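Local coordinates for glycosyltransferase (Streptomyces viridochromogenes, PDB 2IUY), which is probably a retaining GT-B glycosyltransferase of family GT4 that transfers a sugar from a nucleotide donor during avilamycin A biosynthesis, at residues L13-G17 with S18-I22; I145-P149 with A150-S154; L165-M168 with G169-P173; G274-A277 with E278-S282. All coordinates share one frame; numbering follows the deposited sequence.

Contact 1: L13-G17 with S18-I22; sequences LRVPG and SDAWI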
loop_
_atom_site.group_PDB
_atom_site.type_symbol
_atom_site.label_atom_id
_atom_site.label_comp_id
_atom_site.label_asym_id
_atom_site.label_seq_id
_atom_site.Cartn_x
_atom_site.Cartn_y
_atom_site.Cartn_z
ATOM N N LEU A 13 -7.090 -10.577 -9.121
ATOM C CA LEU A 13 -5.891 -10.838 -9.852
ATOM C C LEU A 13 -5.463 -12.263 -9.571
ATOM O O LEU A 13 -5.472 -12.700 -8.431
ATOM C CB LEU A 13 -4.744 -9.902 -9.389
ATOM C CG LEU A 13 -4.763 -8.413 -9.798
ATOM C CD1 LEU A 13 -3.535 -7.638 -9.233
ATOM C CD2 LEU A 13 -4.801 -8.275 -11.341
ATOM N N ARG A 14 -5.018 -12.968 -10.611
ATOM C CA ARG A 14 -4.546 -14.327 -10.382
ATOM C C ARG A 14 -3.102 -14.354 -9.984
ATOM O O ARG A 14 -2.342 -13.460 -10.333
ATOM C CB ARG A 14 -4.798 -15.198 -11.616
ATOM C CG ARG A 14 -6.283 -15.598 -11.697
ATOM C CD ARG A 14 -6.518 -16.309 -12.951
ATOM N NE ARG A 14 -7.848 -16.012 -13.452
ATOM C CZ ARG A 14 -8.905 -16.781 -13.243
ATOM N NH1 ARG A 14 -8.781 -17.895 -12.539
ATOM N NH2 ARG A 14 -10.078 -16.424 -13.753
ATOM N N VAL A 15 -2.743 -15.356 -9.190
ATOM C CA VAL A 15 -1.345 -15.629 -8.884
ATOM C C VAL A 15 -0.620 -15.773 -10.224
ATOM O O VAL A 15 -1.134 -16.436 -11.152
ATOM C CB VAL A 15 -1.229 -16.874 -8.032
ATOM C CG1 VAL A 15 0.218 -17.315 -7.940
ATOM C CG2 VAL A 15 -1.899 -16.629 -6.653
ATOM N N PRO A 16 0.497 -15.051 -10.393
ATOM C CA PRO A 16 1.099 -15.066 -11.723
ATOM C C PRO A 16 1.411 -16.485 -12.229
ATOM O O PRO A 16 2.030 -17.279 -11.533
ATOM C CB PRO A 16 2.367 -14.222 -11.529
ATOM C CG PRO A 16 1.995 -13.269 -10.447
ATOM C CD PRO A 16 1.230 -14.140 -9.484
ATOM N N GLY A 17 0.923 -16.813 -13.408
ATOM C CA GLY A 17 1.193 -18.135 -13.994
ATOM C C GLY A 17 0.217 -19.199 -13.550
ATOM O O GLY A 17 0.408 -20.379 -13.891
ATOM N N SER A 18 -0.794 -18.807 -12.766
ATOM C CA SER A 18 -1.692 -19.782 -12.085
ATOM C C SER A 18 -3.177 -19.454 -12.283
ATOM O O SER A 18 -3.520 -18.323 -12.599
ATOM C CB SER A 18 -1.408 -19.820 -10.583
ATOM O OG SER A 18 -2.281 -20.722 -9.941
ATOM N N ASP A 19 -4.055 -20.430 -12.043
ATOM C CA ASP A 19 -5.503 -20.150 -12.014
ATOM C C ASP A 19 -6.027 -19.620 -10.665
ATOM O O ASP A 19 -7.103 -19.053 -10.620
ATOM C CB ASP A 19 -6.322 -21.346 -12.460
ATOM C CG ASP A 19 -6.068 -21.732 -13.924
ATOM O OD1 ASP A 19 -5.764 -20.884 -14.795
ATOM O OD2 ASP A 19 -6.167 -22.929 -14.203
ATOM N N ALA A 20 -5.239 -19.762 -9.604
ATOM C CA ALA A 20 -5.630 -19.323 -8.263
ATOM C C ALA A 20 -5.694 -17.792 -8.191
ATOM O O ALA A 20 -4.952 -17.110 -8.884
ATOM C CB ALA A 20 -4.628 -19.827 -7.236
ATOM N N TRP A 21 -6.559 -17.278 -7.323
ATOM C CA TRP A 21 -6.709 -15.840 -7.079
ATOM C C TRP A 21 -5.735 -15.479 -5.979
ATOM O O TRP A 21 -5.498 -16.260 -5.074
ATOM C CB TRP A 21 -8.156 -15.525 -6.656
ATOM C CG TRP A 21 -9.113 -15.751 -7.814
ATOM C CD1 TRP A 21 -9.883 -16.859 -8.030
ATOM C CD2 TRP A 21 -9.285 -14.919 -8.956
ATOM N NE1 TRP A 21 -10.555 -16.753 -9.222
ATOM C CE2 TRP A 21 -10.215 -15.566 -9.808
ATOM C CE3 TRP A 21 -8.770 -13.666 -9.341
ATOM C CZ2 TRP A 21 -10.642 -15.003 -11.008
ATOM C CZ3 TRP A 21 -9.188 -13.118 -10.536
ATOM C CH2 TRP A 21 -10.115 -13.788 -11.364
ATOM N N ILE A 22 -5.152 -14.296 -6.069
ATOM C CA ILE A 22 -4.294 -13.796 -4.998
ATOM C C ILE A 22 -5.209 -13.590 -3.791
ATOM O O ILE A 22 -6.352 -13.147 -3.940
ATOM C CB ILE A 22 -3.564 -12.498 -5.429
ATOM C CG1 ILE A 22 -2.551 -12.804 -6.579
ATOM C CG2 ILE A 22 -2.842 -11.837 -4.205
ATOM C CD1 ILE A 22 -1.913 -11.543 -7.231
#
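The loop between strand 5-9 and helix 31-45 folds back on itself at R14 and W21, whose backbones form a single bridge, while a type II beta turn from V15 to S18 reverses the chain. In that turn S18 N donates to V15 O over 2.9 Å, and G17 takes the positive phi (86°) that the turn needs at its third position. Two further backbone bonds tie the returning limb down: I22 N to L13 O, almost straight at 177°, and V15 N to A20 O at 2.8 Å. The R14 side chain runs back across the W21 indole. Its CG sits over the face of the six-membered ring, 4.0 Å from the centroid, as a CH-pi contact. Farther out the guanidinium lies over W21 CZ2, its plane turned 39° from the ring, so the two are tilted rather than stacked flat. R14 NH1 reaches a lone pair of D19 O at 2.8 Å, and its NH2 forms a salt bridge with E72; together these two bonds fix the rotation of the guanidinium. V15 CG2 packs on I22 CG1 at 3.9 Å. S18 OG accepts from A20 N at 3.1 Å, an ST turn that begins on the last residue of the beta turn. The whole is a compact surface loop, bridged at its base, with the I22 side chain about 6 Å from UDP-site residue G30 at the nearest atoms.

Contact 2: I145-P149 with A150-S154; sequences IPVDP and ARYRS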
loop_
_atom_site.group_PDB
_atom_site.type_symbol
_atom_site.label_atom_id
_atom_site.label_comp_id
_atom_site.label_asym_id
_atom_site.label_seq_id
_atom_site.Cartn_x
_atom_site.Cartn_y
_atom_site.Cartn_z
ATOM N N ILE A 145 -3.154 5.087 3.675
ATOM C CA ILE A 145 -3.121 3.623 3.839
ATOM C C ILE A 145 -2.987 3.247 5.319
ATOM O O ILE A 145 -2.134 3.801 6.036
ATOM C CB ILE A 145 -2.019 2.971 2.991
ATOM C CG1 ILE A 145 -2.300 3.149 1.472
ATOM C CG2 ILE A 145 -1.815 1.546 3.377
ATOM C CD1 ILE A 145 -1.069 2.804 0.619
ATOM N N PRO A 146 -3.871 2.334 5.785
ATOM C CA PRO A 146 -3.863 1.848 7.157
ATOM C C PRO A 146 -2.869 0.710 7.348
ATOM O O PRO A 146 -2.505 0.013 6.394
ATOM C CB PRO A 146 -5.289 1.289 7.325
ATOM C CG PRO A 146 -5.670 0.782 5.999
ATOM C CD PRO A 146 -4.980 1.745 5.005
ATOM N N VAL A 147 -2.469 0.527 8.590
ATOM C CA VAL A 147 -1.637 -0.563 8.943
ATOM C C VAL A 147 -2.134 -1.111 10.308
ATOM O O VAL A 147 -2.412 -0.344 11.227
ATOM C CB VAL A 147 -0.136 -0.098 8.877
ATOM C CG1 VAL A 147 0.309 0.839 10.022
ATOM C CG2 VAL A 147 0.724 -1.212 8.598
ATOM N N ASP A 148 -2.278 -2.434 10.406
ATOM C CA ASP A 148 -2.609 -3.104 11.670
ATOM C C ASP A 148 -1.314 -3.621 12.303
ATOM O O ASP A 148 -0.698 -4.599 11.798
ATOM C CB ASP A 148 -3.587 -4.254 11.377
ATOM C CG ASP A 148 -3.997 -5.048 12.623
ATOM O OD1 ASP A 148 -3.639 -4.688 13.774
ATOM O OD2 ASP A 148 -4.713 -6.059 12.427
ATOM N N PRO A 149 -0.911 -3.000 13.425
ATOM C CA PRO A 149 0.317 -3.414 14.077
ATOM C C PRO A 149 0.367 -4.899 14.398
ATOM O O PRO A 149 1.475 -5.458 14.370
ATOM C CB PRO A 149 0.377 -2.571 15.359
ATOM C CG PRO A 149 -0.636 -1.444 15.159
ATOM C CD PRO A 149 -1.582 -1.868 14.092
ATOM N N ALA A 150 -0.782 -5.538 14.658
ATOM C CA ALA A 150 -0.822 -6.988 14.958
ATOM C C ALA A 150 -0.287 -7.807 13.803
ATOM O O ALA A 150 0.154 -8.916 13.989
ATOM C CB ALA A 150 -2.269 -7.474 15.344
ATOM N N ARG A 151 -0.337 -7.276 12.593
ATOM C CA ARG A 151 0.151 -8.009 11.423
ATOM C C ARG A 151 1.660 -7.867 11.250
ATOM O O ARG A 151 2.234 -8.523 10.373
ATOM C CB ARG A 151 -0.558 -7.552 10.138
ATOM C CG ARG A 151 -1.995 -8.062 10.006
ATOM C CD ARG A 151 -2.495 -8.151 8.554
ATOM N NE ARG A 151 -3.919 -8.532 8.529
ATOM C CZ ARG A 151 -4.428 -9.767 8.393
ATOM N NH1 ARG A 151 -3.652 -10.833 8.248
ATOM N NH2 ARG A 151 -5.755 -9.942 8.416
ATOM N N TYR A 152 2.278 -6.984 12.037
ATOM C CA TYR A 152 3.702 -6.668 11.894
ATOM C C TYR A 152 4.466 -6.995 13.166
ATOM O O TYR A 152 3.865 -7.230 14.241
ATOM C CB TYR A 152 3.930 -5.206 11.423
ATOM C CG TYR A 152 3.253 -5.019 10.070
ATOM C CD1 TYR A 152 3.926 -5.295 8.863
ATOM C CD2 TYR A 152 1.901 -4.671 10.008
ATOM C CE1 TYR A 152 3.254 -5.190 7.634
ATOM C CE2 TYR A 152 1.241 -4.574 8.799
ATOM C CZ TYR A 152 1.911 -4.825 7.636
ATOM O OH TYR A 152 1.179 -4.702 6.483
ATOM N N ARG A 153 5.789 -7.017 13.032
ATOM C CA ARG A 153 6.639 -7.250 14.175
ATOM C C ARG A 153 6.561 -6.059 15.128
ATOM O O ARG A 153 6.552 -4.881 14.713
ATOM C CB ARG A 153 8.086 -7.521 13.763
ATOM C CG ARG A 153 8.312 -8.730 12.904
ATOM C CD ARG A 153 8.176 -10.065 13.646
ATOM N NE ARG A 153 8.371 -11.167 12.698
ATOM C CZ ARG A 153 7.445 -12.060 12.358
ATOM N NH1 ARG A 153 6.239 -12.052 12.931
ATOM N NH2 ARG A 153 7.746 -13.019 11.470
ATOM N N SER A 154 6.549 -6.399 16.403
ATOM C CA SER A 154 6.367 -5.474 17.469
ATOM C C SER A 154 7.682 -5.234 18.173
ATOM O O SER A 154 8.672 -5.941 17.944
ATOM C CB SER A 154 5.342 -6.057 18.444
ATOM O OG SER A 154 5.936 -7.133 19.149
HETATM O O HOH W 1 3.794 -3.822 15.327
#
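P149 O is approached by two groups: Y152 N donates to it at 2.9 Å from well above the carbonyl plane, and a water lies within hydrogen-bonding distance of P149 O (3.0 Å) and of R153 O. One residue earlier, D148 O takes the N-H of R151 at 2.8 Å, again from above its plane. With D148 CG anti to the backbone N (chi1 179°), OD1 accepts a hydrogen bond from A150 N at 3.1 Å, the N-H coming from above the carboxylate plane. Residues 149-151 thus wind into a short 3-10 turn, and D148 OD1, taking the N-H two residues on, makes an Asx turn at its start, in the loop that links helix 128-133 to strand 165-168. Beyond the turn the Y152 ring folds back beside the incoming chain. Its CD2 edge comes to 3.2 Å from D148 O, and V147 CG2 meets CE2 obliquely at 3.4 Å, a close apolar touch. The polar ends of Y152 and R151 are held by outside partners. Y152 OH hydrogen-bonds to E260, a residue seen to bind UDP, and the ring also touches R225 of that site. R151 NE makes a salt bridge with D41 on helix 31-45; the D148 carboxylate stands close to D41 as well, so R151 would be expected to ease the repulsion between the two acids.

Contact 3: L165-M168 with G169-P173; sequences LLFM and GRVSP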
loop_
_atom_site.group_PDB
_atom_site.type_symbol
_atom_site.label_atom_id
_atom_site.label_comp_id
_atom_site.label_asym_id
_atom_site.label_seq_id
_atom_site.Cartn_x
_atom_site.Cartn_y
_atom_site.Cartn_z
ATOM N N LEU A 165 20.194 -1.845 4.048
ATOM C CA LEU A 165 19.027 -1.005 3.642
ATOM C C LEU A 165 18.051 -1.898 2.849
ATOM O O LEU A 165 18.427 -3.004 2.460
ATOM C CB LEU A 165 19.452 0.218 2.850
ATOM C CG LEU A 165 20.508 1.129 3.524
ATOM C CD1 LEU A 165 20.839 2.420 2.701
ATOM C CD2 LEU A 165 20.103 1.490 4.954
ATOM N N LEU A 166 16.805 -1.486 2.682
ATOM C CA LEU A 166 15.816 -2.418 2.141
ATOM C C LEU A 166 14.947 -1.735 1.117
ATOM O O LEU A 166 14.382 -0.680 1.402
ATOM C CB LEU A 166 14.914 -3.015 3.225
ATOM C CG LEU A 166 13.758 -3.902 2.725
ATOM C CD1 LEU A 166 14.247 -5.232 2.138
ATOM C CD2 LEU A 166 12.767 -4.197 3.876
ATOM N N PHE A 167 14.852 -2.346 -0.072
ATOM C CA PHE A 167 13.915 -1.885 -1.053
ATOM C C PHE A 167 12.875 -2.996 -1.201
ATOM O O PHE A 167 13.234 -4.140 -1.416
ATOM C CB PHE A 167 14.622 -1.570 -2.391
ATOM C CG PHE A 167 13.679 -1.279 -3.507
ATOM C CD1 PHE A 167 13.385 0.045 -3.867
ATOM C CD2 PHE A 167 13.066 -2.336 -4.221
ATOM C CE1 PHE A 167 12.463 0.312 -4.929
ATOM C CE2 PHE A 167 12.163 -2.073 -5.263
ATOM C CZ PHE A 167 11.877 -0.729 -5.609
HETATM N N MSE A 168 11.598 -2.647 -1.078
HETATM C CA MSE A 168 10.551 -3.639 -1.124
HETATM C C MSE A 168 9.421 -3.204 -2.043
HETATM O O MSE A 168 8.605 -2.328 -1.691
HETATM C CB MSE A 168 10.041 -3.975 0.300
HETATM C CG MSE A 168 8.979 -5.048 0.236
HETATM SE SE MSE A 168 8.482 -5.678 1.959
HETATM C CE MSE A 168 9.985 -6.889 2.239
ATOM N N GLY A 169 9.400 -3.781 -3.236
ATOM C CA GLY A 169 8.371 -3.526 -4.226
ATOM C C GLY A 169 8.800 -4.111 -5.573
ATOM O O GLY A 169 9.794 -4.837 -5.666
ATOM N N ARG A 170 8.070 -3.777 -6.621
ATOM C CA ARG A 170 8.469 -4.206 -7.973
ATOM C C ARG A 170 9.733 -3.463 -8.419
ATOM O O ARG A 170 9.847 -2.254 -8.240
ATOM C CB ARG A 170 7.331 -4.005 -8.969
ATOM C CG ARG A 170 6.244 -5.114 -8.889
ATOM C CD ARG A 170 5.152 -4.862 -9.987
ATOM N NE ARG A 170 4.739 -3.466 -9.843
ATOM C CZ ARG A 170 5.150 -2.454 -10.609
ATOM N NH1 ARG A 170 5.931 -2.675 -11.684
ATOM N NH2 ARG A 170 4.724 -1.217 -10.309
ATOM N N VAL A 171 10.689 -4.208 -8.962
ATOM C CA VAL A 171 11.940 -3.618 -9.436
ATOM C C VAL A 171 11.658 -3.043 -10.824
ATOM O O VAL A 171 11.841 -3.720 -11.832
ATOM C CB VAL A 171 13.084 -4.678 -9.460
ATOM C CG1 VAL A 171 14.407 -4.080 -10.042
ATOM C CG2 VAL A 171 13.286 -5.331 -8.026
ATOM N N SER A 172 11.167 -1.803 -10.838
ATOM C CA SER A 172 10.708 -1.078 -12.033
ATOM C C SER A 172 11.185 0.332 -11.908
ATOM O O SER A 172 11.375 0.784 -10.805
ATOM C CB SER A 172 9.202 -0.980 -12.066
ATOM O OG SER A 172 8.664 -2.258 -12.295
ATOM N N PRO A 173 11.429 1.013 -13.043
ATOM C CA PRO A 173 12.026 2.348 -13.026
ATOM C C PRO A 173 11.252 3.415 -12.222
ATOM O O PRO A 173 11.876 4.192 -11.482
ATOM C CB PRO A 173 12.098 2.716 -14.525
ATOM C CG PRO A 173 12.334 1.430 -15.206
ATOM C CD PRO A 173 11.320 0.505 -14.431
#
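The ring of F167 meets the backbone of G169 and R170 through van der Waals contacts with carbonyl oxygens, where strand 165-168 gives way to the loop before helix 177-187. This is the first strand of the second parallel, Rossmann-like sheet of the GT-B fold. A chi1 of 172° swings the F167 ring away from its own N and forward along the chain. CZ then comes to 3.7 Å from R170 O, the oxygen lying at the ring edge and in its plane. CE2 approaches G169 O at the same 3.7 Å, but obliquely. The edge-on placing puts the slightly positive ring hydrogens toward R170 O, a weakly favourable arrangement. Apolar contact is looser: F167 CE2 and V171 CG2 are 4.4 Å apart, and both side chains continue onto A177 of helix 177-187. No hydrogen bond joins the two segments. The strand's backbone is instead paired with its sheet neighbours 191-194 and 234-237, while V171 centres an inverse gamma turn in the loop. G169 is nearly fully extended (phi 168°, psi -170°). Among the polar groups of the loop, R170 NE bonds to the hydroxyl of Y29, a UDP-site residue, and S172 OG to E199. The two segments therefore meet by apolar and weak C-H...O-type edge contacts, whereas the polar side chains of R170 and S172 bond to other residues.

Contact 4: G274-A277 with E278-S282; sequences GCLA and EIVPS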
loop_
_atom_site.group_PDB
_atom_site.type_symbol
_atom_site.label_atom_id
_atom_site.label_comp_id
_atom_site.label_asym_id
_atom_site.label_seq_id
_atom_site.Cartn_x
_atom_site.Cartn_y
_atom_site.Cartn_z
ATOM N N GLY A 274 4.708 12.102 -5.330
ATOM C CA GLY A 274 3.317 11.754 -5.004
ATOM C C GLY A 274 3.070 11.840 -3.505
ATOM O O GLY A 274 3.472 12.778 -2.867
ATOM N N CYS A 275 2.514 10.786 -2.941
ATOM C CA CYS A 275 2.220 10.719 -1.496
ATOM C C CYS A 275 3.470 10.779 -0.606
ATOM O O CYS A 275 3.384 11.111 0.584
ATOM C CB CYS A 275 1.459 9.424 -1.215
ATOM S SG CYS A 275 2.475 7.915 -1.252
ATOM N N LEU A 276 4.637 10.432 -1.149
ATOM C CA LEU A 276 5.843 10.384 -0.311
ATOM C C LEU A 276 6.189 11.695 0.407
ATOM O O LEU A 276 6.607 11.693 1.574
ATOM C CB LEU A 276 7.026 9.848 -1.106
ATOM C CG LEU A 276 6.746 8.431 -1.652
ATOM C CD1 LEU A 276 7.888 8.036 -2.592
ATOM C CD2 LEU A 276 6.594 7.380 -0.517
ATOM N N ALA A 277 6.016 12.813 -0.285
ATOM C CA ALA A 277 6.194 14.136 0.334
ATOM C C ALA A 277 5.377 14.296 1.649
ATOM O O ALA A 277 5.778 15.023 2.559
ATOM C CB ALA A 277 5.839 15.250 -0.700
ATOM N N GLU A 278 4.245 13.616 1.722
ATOM C CA GLU A 278 3.251 13.774 2.811
ATOM C C GLU A 278 3.523 12.863 3.994
ATOM O O GLU A 278 3.285 13.245 5.154
ATOM C CB GLU A 278 1.820 13.522 2.266
ATOM C CG GLU A 278 1.266 14.683 1.362
ATOM C CD GLU A 278 0.038 14.258 0.535
ATOM O OE1 GLU A 278 -0.950 13.786 1.119
ATOM O OE2 GLU A 278 0.076 14.353 -0.703
ATOM N N ILE A 279 4.038 11.664 3.701
ATOM C CA ILE A 279 4.152 10.627 4.725
ATOM C C ILE A 279 5.547 10.294 5.177
ATOM O O ILE A 279 5.735 9.942 6.330
ATOM C CB ILE A 279 3.371 9.313 4.347
ATOM C CG1 ILE A 279 3.848 8.695 3.000
ATOM C CG2 ILE A 279 1.895 9.616 4.231
ATOM C CD1 ILE A 279 3.138 7.303 2.748
ATOM N N VAL A 280 6.517 10.399 4.276
ATOM C CA VAL A 280 7.920 10.084 4.597
ATOM C C VAL A 280 8.506 10.941 5.728
ATOM O O VAL A 280 9.125 10.376 6.634
ATOM C CB VAL A 280 8.833 10.060 3.357
ATOM C CG1 VAL A 280 10.323 9.853 3.747
ATOM C CG2 VAL A 280 8.340 8.914 2.393
ATOM N N PRO A 281 8.247 12.273 5.724
ATOM C CA PRO A 281 8.843 13.111 6.782
ATOM C C PRO A 281 8.344 12.717 8.180
ATOM O O PRO A 281 9.042 12.928 9.167
ATOM C CB PRO A 281 8.377 14.529 6.430
ATOM C CG PRO A 281 8.071 14.462 4.932
ATOM C CD PRO A 281 7.440 13.092 4.801
ATOM N N SER A 282 7.176 12.110 8.261
ATOM C CA SER A 282 6.661 11.677 9.566
ATOM C C SER A 282 7.474 10.541 10.163
ATOM O O SER A 282 7.419 10.314 11.368
ATOM C CB SER A 282 5.200 11.227 9.443
ATOM O OG SER A 282 4.382 12.298 9.063
#
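E278, L276 and A277 bury the most surface in the turn around helix 276-279, the helical link of the beta-alpha-beta unit between strands 268-270 and 284-286. The backbone N of E278 donates to C275 O at 2.9 Å from above the carbonyl plane, and its CB rests 3.3 Å from C275 O. That oxygen accepts a second hydrogen bond from I279 N at 3.2 Å, which comes nearly along the C=O axis. One acceptor therefore serves both an i+3 and an i+4 donor. The E278 side chain points CG anti to its own carbonyl carbon (chi1 -73°) and stays extended beyond it, so that the carboxylate can accept from the backbone N-H groups of R128 and A129, at the start of helix 128-133. L276 pairs with V280. Its O receives V280 N at 3.0 Å, and CD2 packs against V280 CG2 at 3.7 Å, the two side chains crossing at an angle; both also lie against V258 of helix 256-263. A277 contributes mainly its carbonyl: P281 CG comes within 3.3 Å of A277 O. Nearby, C275 SG touches I279 CD1 at 4.1 Å. The chemistry has two consequences: P281, having no N-H, cannot make the bond to A277 O, so the regular i+4 pattern is not continued there, and the E278 carboxylate, accepting from the N-H groups of R128 and A129, is likely stabilised as an anion by the start of another helix.

Overall arrangement
Along the chain the four contacts follow in series. Contact 1 lies in the loop after strand 5-9 of the first parallel sheet. Contact 2 is in the loop leading to strand 165-168 and touches helices 31-45 and 256-263; contact 3 runs from that strand, in the second sheet, into its loop; contact 4 is on the helix linking strands 268-270 and 284-286 of the same sheet. None touches another. Between centres, contacts 3 and 4 are about 17 Å apart, contacts 2 and 4 about 19 Å, and contacts 1 and 4, on opposite sides of the chain's centre, about 32 Å. In this two-domain GT-B arrangement, side chains of contacts 2 and 3 come nearest to UDP-site residues (about 2 to 4 Å), those of contacts 1 and 4 about 6 Å.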